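Local coordinates for endonuclease V (Bacillus subtilis, PDB 3GA2), which probably repairs deaminated DNA as a magnesium-dependent nuclease that nicks the strand at the second phosphodiester bond 3' to a deoxyinosine, at residues 1-5 and 103-109; 39-45 and 61-67; 118-123 and 147-151. The protein carries 1 engineered substitution. All coordinates share one frame; numbering follows the deposited sequence.

How the interactions relate
All three contacts belong to one RNase H-like fold but differ in burial and chemistry. Interaction 2 is the buried one, a regular ladder of backbone hydrogen bonds between strands 41-52 and 55-66. Interaction 1, partly buried, brings the chain's start to the end of helix 96-105; interactions 1 and 2 touch, L106 CD2 lying 3.8 Å from V64 CG2, so the loop after the helix packs on the hairpin. Interaction 3, also partly buried, joins two loops on the other side of the chain's centre, its centre about 24 Å from that of interaction 2. It has no direct hydrogen bond across it and relies on leucine, isoleucine and tyrosine packing plus one water bridge.

Interaction 1. Residues 1-5 and 103-109; sequences MKVFD and AKKLETE
M1, the first residue of the chain, docks with its amino group on the C-terminal end of helix 96-105, a helix of the RNase H-like fold, and on the loop that follows. The hydrogen bonds come first. M1 N donates to A103 O at 2.8 Å and to L106 O at 2.6 Å; both approaches lie in the carbonyl plane, and the second, with a C=O...N angle of 128°, uses a lone pair. A103 O also accepts from L106 N, so the first residue after the helix and the chain terminus share one helix carbonyl. An amino terminus is normally positively charged, and its place beside carbonyls at a helix C-terminus would probably be favoured by the helix dipole. A water reaches the same nitrogen through a weak bond and donates to K104 O.

A second polar term runs the other way: the CA-H of K104 points straight at M1 O, with CA and O 3.3 Å apart and an angle of 179° at the hydrogen.

Apolar packing is looser. The selenomethionine M1 places CG between its backbone N and carbonyl carbon (chi1 54°), and from there CG meets L106 CB at 4.3 Å while its selenium extends alongside CG of E109. Beyond the segment, M1 also packs on L136 and F113, and L106 on I62 and V64 of strand 55-66. The carboxylate of E109 is engaged by K138 in a salt bridge. Further along, V3 splits its two methyls: CG1 faces A103 CB at 4.3 Å, whereas CG2 meets the aliphatic part of K104, the two side chains crossing at about a right angle with V3 CG2 4.1 Å from K104 CG.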
# COMPACT_ATOMS: atom_id res chain seq x y z
N MSE A 1 -6.26 5.57 -15.37
CA MSE A 1 -7.48 6.32 -14.97
C MSE A 1 -7.13 7.72 -14.49
O MSE A 1 -5.96 8.06 -14.29
CB MSE A 1 -8.22 5.57 -13.85
CG MSE A 1 -7.39 5.21 -12.64
SE MSE A 1 -8.47 4.65 -11.10
CE MSE A 1 -7.67 5.78 -9.75
N LYS A 2 -8.16 8.54 -14.32
CA LYS A 2 -7.98 9.91 -13.86
C LYS A 2 -7.71 9.90 -12.36
O LYS A 2 -8.20 9.03 -11.64
CB LYS A 2 -9.24 10.73 -14.14
CG LYS A 2 -9.63 10.76 -15.61
CD LYS A 2 -8.58 11.47 -16.45
CE LYS A 2 -8.51 12.94 -16.09
NZ LYS A 2 -9.81 13.63 -16.34
N VAL A 3 -6.91 10.85 -11.89
CA VAL A 3 -6.60 10.95 -10.47
C VAL A 3 -6.83 12.38 -9.99
O VAL A 3 -6.80 13.33 -10.78
CB VAL A 3 -5.13 10.59 -10.18
CG1 VAL A 3 -4.87 9.14 -10.50
CG2 VAL A 3 -4.20 11.50 -10.98
N PHE A 4 -7.08 12.54 -8.69
CA PHE A 4 -7.30 13.86 -8.12
C PHE A 4 -5.98 14.56 -7.84
O PHE A 4 -5.09 13.99 -7.23
CB PHE A 4 -8.12 13.77 -6.84
CG PHE A 4 -9.53 13.31 -7.05
CD1 PHE A 4 -9.82 11.95 -7.17
CD2 PHE A 4 -10.56 14.23 -7.18
CE1 PHE A 4 -11.13 11.53 -7.41
CE2 PHE A 4 -11.86 13.81 -7.42
CZ PHE A 4 -12.15 12.46 -7.53
N ASP A 5 -5.87 15.81 -8.29
CA ASP A 5 -4.66 16.60 -8.09
C ASP A 5 -4.66 17.17 -6.67
O ASP A 5 -4.81 18.38 -6.48
CB ASP A 5 -4.59 17.74 -9.10
CG ASP A 5 -3.19 18.31 -9.25
OD1 ASP A 5 -2.55 18.60 -8.22
OD2 ASP A 5 -2.74 18.48 -10.40
N ALA A 103 -0.87 4.77 -12.13
CA ALA A 103 -2.32 4.77 -12.04
C ALA A 103 -2.95 5.47 -13.25
O ALA A 103 -4.02 5.07 -13.72
CB ALA A 103 -2.77 5.45 -10.75
N LYS A 104 -2.29 6.52 -13.73
CA LYS A 104 -2.78 7.27 -14.89
C LYS A 104 -2.75 6.45 -16.17
O LYS A 104 -3.45 6.75 -17.14
CB LYS A 104 -1.96 8.56 -15.05
CG LYS A 104 -2.15 9.50 -13.85
CD LYS A 104 -1.09 10.57 -13.75
CE LYS A 104 -1.34 11.72 -14.69
NZ LYS A 104 -0.30 12.77 -14.48
N LYS A 105 -1.95 5.38 -16.17
CA LYS A 105 -1.86 4.53 -17.35
C LYS A 105 -2.96 3.47 -17.38
O LYS A 105 -3.20 2.85 -18.41
CB LYS A 105 -0.49 3.86 -17.39
CG LYS A 105 0.68 4.83 -17.49
CD LYS A 105 2.00 4.08 -17.50
CE LYS A 105 3.18 5.00 -17.75
NZ LYS A 105 4.43 4.22 -17.96
N LEU A 106 -3.63 3.27 -16.24
CA LEU A 106 -4.70 2.28 -16.14
C LEU A 106 -5.91 2.51 -17.04
O LEU A 106 -6.49 3.60 -17.06
CB LEU A 106 -5.19 2.20 -14.69
CG LEU A 106 -4.22 1.66 -13.64
CD1 LEU A 106 -4.86 1.76 -12.26
CD2 LEU A 106 -3.88 0.20 -13.96
N GLU A 107 -6.30 1.48 -17.79
CA GLU A 107 -7.47 1.58 -18.64
C GLU A 107 -8.67 1.17 -17.79
O GLU A 107 -9.79 1.62 -18.02
CB GLU A 107 -7.35 0.66 -19.87
CG GLU A 107 -6.29 1.08 -20.88
CD GLU A 107 -6.41 0.34 -22.20
OE1 GLU A 107 -6.58 -0.90 -22.18
OE2 GLU A 107 -6.32 0.98 -23.26
N THR A 108 -8.42 0.30 -16.81
CA THR A 108 -9.49 -0.14 -15.93
C THR A 108 -9.64 0.84 -14.77
O THR A 108 -8.86 1.78 -14.64
CB THR A 108 -9.21 -1.54 -15.35
OG1 THR A 108 -8.05 -1.49 -14.52
CG2 THR A 108 -9.00 -2.54 -16.47
N GLU A 109 -10.65 0.62 -13.94
CA GLU A 109 -10.89 1.48 -12.79
C GLU A 109 -11.03 0.57 -11.58
O GLU A 109 -12.14 0.19 -11.21
CB GLU A 109 -12.17 2.30 -13.00
CG GLU A 109 -12.39 3.40 -11.95
CD GLU A 109 -13.67 4.20 -12.19
OE1 GLU A 109 -13.91 4.63 -13.34
OE2 GLU A 109 -14.43 4.41 -11.22
O HOH W 1 -6.55 7.76 -17.68

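Interaction 2. Residues 39-45 and 61-67; sequences INTTAGV and CIIVIDA. Engineered in segment 39-45: T42 (natural residue Gly).
T42 and I65 face each other in a hydrogen-bonded pair of the antiparallel ladder formed by strands 41-45 and 61-66, whose directions differ by 159°. The tight part runs from here to V45. I65 N donates to T42 O at 2.9 Å in an almost straight bond that arrives nearly along the C=O axis, while the return bond from T42 N to I65 O is longer, 3.2 Å. The next hydrogen-bonded pair is more even: G44 N to I63 O is 2.8 Å and I63 N to G44 O is 2.9 Å. Between these pairs, A43 and V64, a non-hydrogen-bonded pair, approach to 4.2 Å between CA atoms, and the CA-H of A43 meets I63 O; one step further on, beside V45, I62 CA meets G44 O.

Side chains sort by face. A43 and V45 lie with I62 and V64, A43 CB meeting both I62 CG2 and V64 CG2; F113 and V76 of neighbouring strands extend this apolar layer. On the other face, T42, an engineered residue, sets OG1 between its backbone N and carbonyl carbon (chi1 74°), which turns the hydroxyl onto I65 CG1. This buried oxygen has no polar partner in the model.

At exposed N40 the ladder ends. N40 O still receives A67 N at 2.7 Å, but the donor stands 43° out of the carbonyl plane, and the side chains of T41 and D66 diverge. A67, still buried, sets CB against I39 CG1 and 3.1 Å from I39 O. D66 turns its carboxylate to T69.

This pairing is characteristic of the first beta hairpin of the RNase H-like fold, in which strand 41-52 goes on directly to D46, a predicted magnesium ligand.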
# COMPACT_ATOMS: atom_id res chain seq x y z
N ILE A 39 -17.41 -6.18 -5.12
CA ILE A 39 -16.50 -5.50 -6.05
C ILE A 39 -16.18 -6.27 -7.33
O ILE A 39 -16.22 -7.50 -7.36
CB ILE A 39 -15.17 -5.14 -5.36
CG1 ILE A 39 -14.65 -6.35 -4.57
CG2 ILE A 39 -15.35 -3.91 -4.48
CD1 ILE A 39 -13.39 -6.08 -3.79
N ASN A 40 -15.86 -5.53 -8.39
CA ASN A 40 -15.53 -6.11 -9.69
C ASN A 40 -14.04 -6.37 -9.86
O ASN A 40 -13.64 -7.38 -10.45
CB ASN A 40 -16.00 -5.18 -10.82
CG ASN A 40 -17.50 -4.93 -10.81
OD1 ASN A 40 -18.29 -5.87 -10.87
ND2 ASN A 40 -17.90 -3.66 -10.74
N THR A 41 -13.21 -5.46 -9.36
CA THR A 41 -11.77 -5.59 -9.49
C THR A 41 -11.01 -5.09 -8.25
O THR A 41 -11.53 -4.30 -7.47
CB THR A 41 -11.25 -4.78 -10.70
OG1 THR A 41 -11.67 -3.42 -10.58
CG2 THR A 41 -11.79 -5.35 -12.00
N THR A 42 -9.79 -5.59 -8.08
CA THR A 42 -8.94 -5.16 -6.98
C THR A 42 -7.55 -5.00 -7.61
O THR A 42 -7.17 -5.77 -8.49
CB THR A 42 -8.90 -6.19 -5.80
OG1 THR A 42 -8.11 -7.32 -6.16
CG2 THR A 42 -10.30 -6.66 -5.45
N ALA A 43 -6.82 -3.98 -7.19
CA ALA A 43 -5.49 -3.77 -7.75
C ALA A 43 -4.43 -3.89 -6.66
O ALA A 43 -4.72 -3.71 -5.48
CB ALA A 43 -5.41 -2.38 -8.41
N GLY A 44 -3.22 -4.22 -7.08
CA GLY A 44 -2.12 -4.36 -6.15
C GLY A 44 -1.03 -3.39 -6.57
O GLY A 44 -0.75 -3.27 -7.76
N VAL A 45 -0.42 -2.71 -5.60
CA VAL A 45 0.62 -1.74 -5.89
C VAL A 45 1.90 -2.05 -5.13
O VAL A 45 1.87 -2.35 -3.93
CB VAL A 45 0.19 -0.31 -5.49
CG1 VAL A 45 1.15 0.72 -6.07
CG2 VAL A 45 -1.23 -0.04 -5.96
N CYS A 61 4.70 -0.93 -10.00
CA CYS A 61 3.85 -1.79 -10.81
C CYS A 61 2.47 -1.87 -10.17
O CYS A 61 2.33 -1.95 -8.95
CB CYS A 61 4.41 -3.21 -10.90
SG CYS A 61 5.90 -3.41 -11.89
N ILE A 62 1.45 -1.83 -11.02
CA ILE A 62 0.08 -1.95 -10.57
C ILE A 62 -0.47 -3.16 -11.32
O ILE A 62 -0.41 -3.21 -12.54
CB ILE A 62 -0.76 -0.71 -10.91
CG1 ILE A 62 -0.26 0.49 -10.09
CG2 ILE A 62 -2.23 -0.97 -10.61
CD1 ILE A 62 -1.00 1.79 -10.38
N ILE A 63 -0.97 -4.13 -10.56
CA ILE A 63 -1.54 -5.33 -11.14
C ILE A 63 -3.02 -5.32 -10.81
O ILE A 63 -3.38 -5.25 -9.64
CB ILE A 63 -0.93 -6.60 -10.53
CG1 ILE A 63 0.59 -6.53 -10.59
CG2 ILE A 63 -1.45 -7.83 -11.27
CD1 ILE A 63 1.15 -6.46 -11.99
N VAL A 64 -3.87 -5.35 -11.83
CA VAL A 64 -5.31 -5.35 -11.63
C VAL A 64 -5.85 -6.75 -11.87
O VAL A 64 -5.55 -7.36 -12.89
CB VAL A 64 -6.01 -4.38 -12.61
CG1 VAL A 64 -7.48 -4.26 -12.27
CG2 VAL A 64 -5.34 -3.01 -12.57
N ILE A 65 -6.62 -7.27 -10.93
CA ILE A 65 -7.20 -8.59 -11.12
C ILE A 65 -8.72 -8.51 -11.07
O ILE A 65 -9.28 -7.53 -10.58
CB ILE A 65 -6.73 -9.62 -10.06
CG1 ILE A 65 -7.21 -9.20 -8.67
CG2 ILE A 65 -5.20 -9.73 -10.08
CD1 ILE A 65 -7.19 -10.33 -7.66
N ASP A 66 -9.38 -9.54 -11.61
CA ASP A 66 -10.83 -9.62 -11.60
C ASP A 66 -11.15 -10.09 -10.19
O ASP A 66 -10.56 -11.07 -9.72
CB ASP A 66 -11.30 -10.64 -12.63
CG ASP A 66 -12.80 -10.89 -12.58
OD1 ASP A 66 -13.26 -11.60 -11.65
OD2 ASP A 66 -13.51 -10.38 -13.45
N ALA A 67 -12.05 -9.41 -9.50
CA ALA A 67 -12.38 -9.78 -8.12
C ALA A 67 -12.85 -11.22 -7.93
O ALA A 67 -12.42 -11.88 -6.99
CB ALA A 67 -13.42 -8.82 -7.56

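Interaction 3. Residues 118-123 and 147-151; sequences NGYLHY and YLKIK
L148 has CG anti to the backbone N (chi1 -179°), which carries its branched end to the ring of Y123; there CG is anti to the carbonyl carbon (chi1 -57°), laying the ring across L148 and I150. The Y123 and L148 side chains meet at about a right angle. L148 CD2 sits over one face of the ring, 4.2 Å from the centroid and 17° off the normal, a CH-pi contact displaced toward the rim. The other methyl, CD1, lies at the hydroxyl end, 3.5 Å from Y123 CZ. CD2 also lies near H122 CA, so one leucine fork serves two residues of 118-123.

I150 takes the neighbouring place. Its CD1 reaches the peptide between H122 and Y123, 3.6 Å from H122 C, while CG1 touches Y123 CD2 obliquely. The same CD1 meets L121 CD1 at 4.3 Å, and Y175 and F189 from the sheet continue this apolar cluster, the first touching both L121 and I150, the second L121.

At the other end the link is polar and indirect: one water donates to N118 OD1 at 2.8 Å and accepts from L148 N at 3.0 Å, tying side chain to backbone.

The two loops follow the parallel strands 113-116 and 140-144, and the side chain of N118 lies about 9 Å from that of D116, a predicted magnesium ligand, a placement consistent with loops bordering the active site of an RNase H-like nuclease.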
# COMPACT_ATOMS: atom_id res chain seq x y z
N ASN A 118 2.38 0.34 4.54
CA ASN A 118 1.40 0.74 5.55
C ASN A 118 0.42 1.81 5.12
O ASN A 118 0.64 2.56 4.16
CB ASN A 118 2.10 1.24 6.82
CG ASN A 118 2.80 0.14 7.57
OD1 ASN A 118 2.18 -0.83 8.01
ND2 ASN A 118 4.11 0.29 7.75
N GLY A 119 -0.68 1.88 5.86
CA GLY A 119 -1.71 2.88 5.61
C GLY A 119 -1.90 3.62 6.92
O GLY A 119 -1.05 4.41 7.33
N TYR A 120 -3.01 3.35 7.59
CA TYR A 120 -3.35 3.99 8.86
C TYR A 120 -2.34 3.61 9.97
O TYR A 120 -2.14 4.36 10.92
CB TYR A 120 -4.76 3.58 9.27
CG TYR A 120 -5.42 4.49 10.29
CD1 TYR A 120 -5.75 5.81 9.95
CD2 TYR A 120 -5.72 4.04 11.57
CE1 TYR A 120 -6.36 6.65 10.88
CE2 TYR A 120 -6.33 4.88 12.50
CZ TYR A 120 -6.64 6.19 12.15
OH TYR A 120 -7.23 7.03 13.06
N LEU A 121 -1.73 2.44 9.84
CA LEU A 121 -0.74 1.99 10.82
C LEU A 121 0.55 2.74 10.52
O LEU A 121 1.46 2.23 9.87
CB LEU A 121 -0.52 0.49 10.69
CG LEU A 121 0.53 -0.21 11.55
CD1 LEU A 121 0.20 -0.14 13.04
CD2 LEU A 121 0.57 -1.65 11.09
N HIS A 122 0.60 3.98 11.00
CA HIS A 122 1.75 4.84 10.76
C HIS A 122 1.79 5.92 11.83
O HIS A 122 0.74 6.31 12.35
CB HIS A 122 1.62 5.46 9.36
CG HIS A 122 2.65 6.50 9.06
ND1 HIS A 122 2.48 7.82 9.38
CD2 HIS A 122 3.87 6.40 8.49
CE1 HIS A 122 3.55 8.50 9.02
NE2 HIS A 122 4.41 7.66 8.48
N TYR A 123 3.00 6.39 12.15
CA TYR A 123 3.22 7.42 13.17
C TYR A 123 2.17 8.51 13.14
O TYR A 123 1.73 8.99 14.18
CB TYR A 123 4.59 8.09 12.97
CG TYR A 123 5.78 7.15 12.98
CD1 TYR A 123 6.58 7.00 11.84
CD2 TYR A 123 6.11 6.41 14.12
CE1 TYR A 123 7.68 6.14 11.85
CE2 TYR A 123 7.21 5.55 14.13
CZ TYR A 123 7.99 5.41 12.99
OH TYR A 123 9.06 4.55 12.99
N TYR A 147 6.77 -4.86 10.76
CA TYR A 147 6.06 -4.09 11.77
C TYR A 147 6.72 -2.77 12.12
O TYR A 147 7.89 -2.71 12.48
CB TYR A 147 5.92 -4.92 13.05
CG TYR A 147 5.21 -4.19 14.17
CD1 TYR A 147 3.86 -3.85 14.06
CD2 TYR A 147 5.88 -3.85 15.34
CE1 TYR A 147 3.20 -3.19 15.09
CE2 TYR A 147 5.23 -3.20 16.38
CZ TYR A 147 3.89 -2.88 16.25
OH TYR A 147 3.25 -2.24 17.29
N LEU A 148 5.93 -1.70 12.04
CA LEU A 148 6.39 -0.36 12.38
C LEU A 148 6.00 -0.10 13.83
O LEU A 148 4.82 0.12 14.12
CB LEU A 148 5.72 0.67 11.46
CG LEU A 148 6.13 2.13 11.68
CD1 LEU A 148 7.62 2.30 11.39
CD2 LEU A 148 5.31 3.02 10.76
N LYS A 149 6.97 -0.15 14.74
CA LYS A 149 6.70 0.06 16.16
C LYS A 149 6.47 1.54 16.49
O LYS A 149 7.36 2.37 16.36
CB LYS A 149 7.86 -0.50 16.99
CG LYS A 149 7.54 -0.65 18.46
CD LYS A 149 8.70 -1.28 19.22
CE LYS A 149 8.41 -1.35 20.70
NZ LYS A 149 9.62 -1.71 21.47
N ILE A 150 5.26 1.85 16.95
CA ILE A 150 4.86 3.22 17.27
C ILE A 150 4.60 3.47 18.76
O ILE A 150 3.95 2.67 19.42
CB ILE A 150 3.58 3.60 16.49
CG1 ILE A 150 3.76 3.28 15.00
CG2 ILE A 150 3.24 5.08 16.69
CD1 ILE A 150 2.46 3.33 14.19
N LYS A 151 5.12 4.58 19.28
CA LYS A 151 4.90 4.91 20.69
C LYS A 151 5.47 3.84 21.61
O LYS A 151 5.07 3.74 22.77
CB LYS A 151 3.40 5.04 20.97
CG LYS A 151 2.90 6.43 21.28
CD LYS A 151 3.01 7.36 20.09
CE LYS A 151 2.08 8.55 20.25
NZ LYS A 151 2.25 9.21 21.58
O HOH W 2 3.66 -2.02 10.08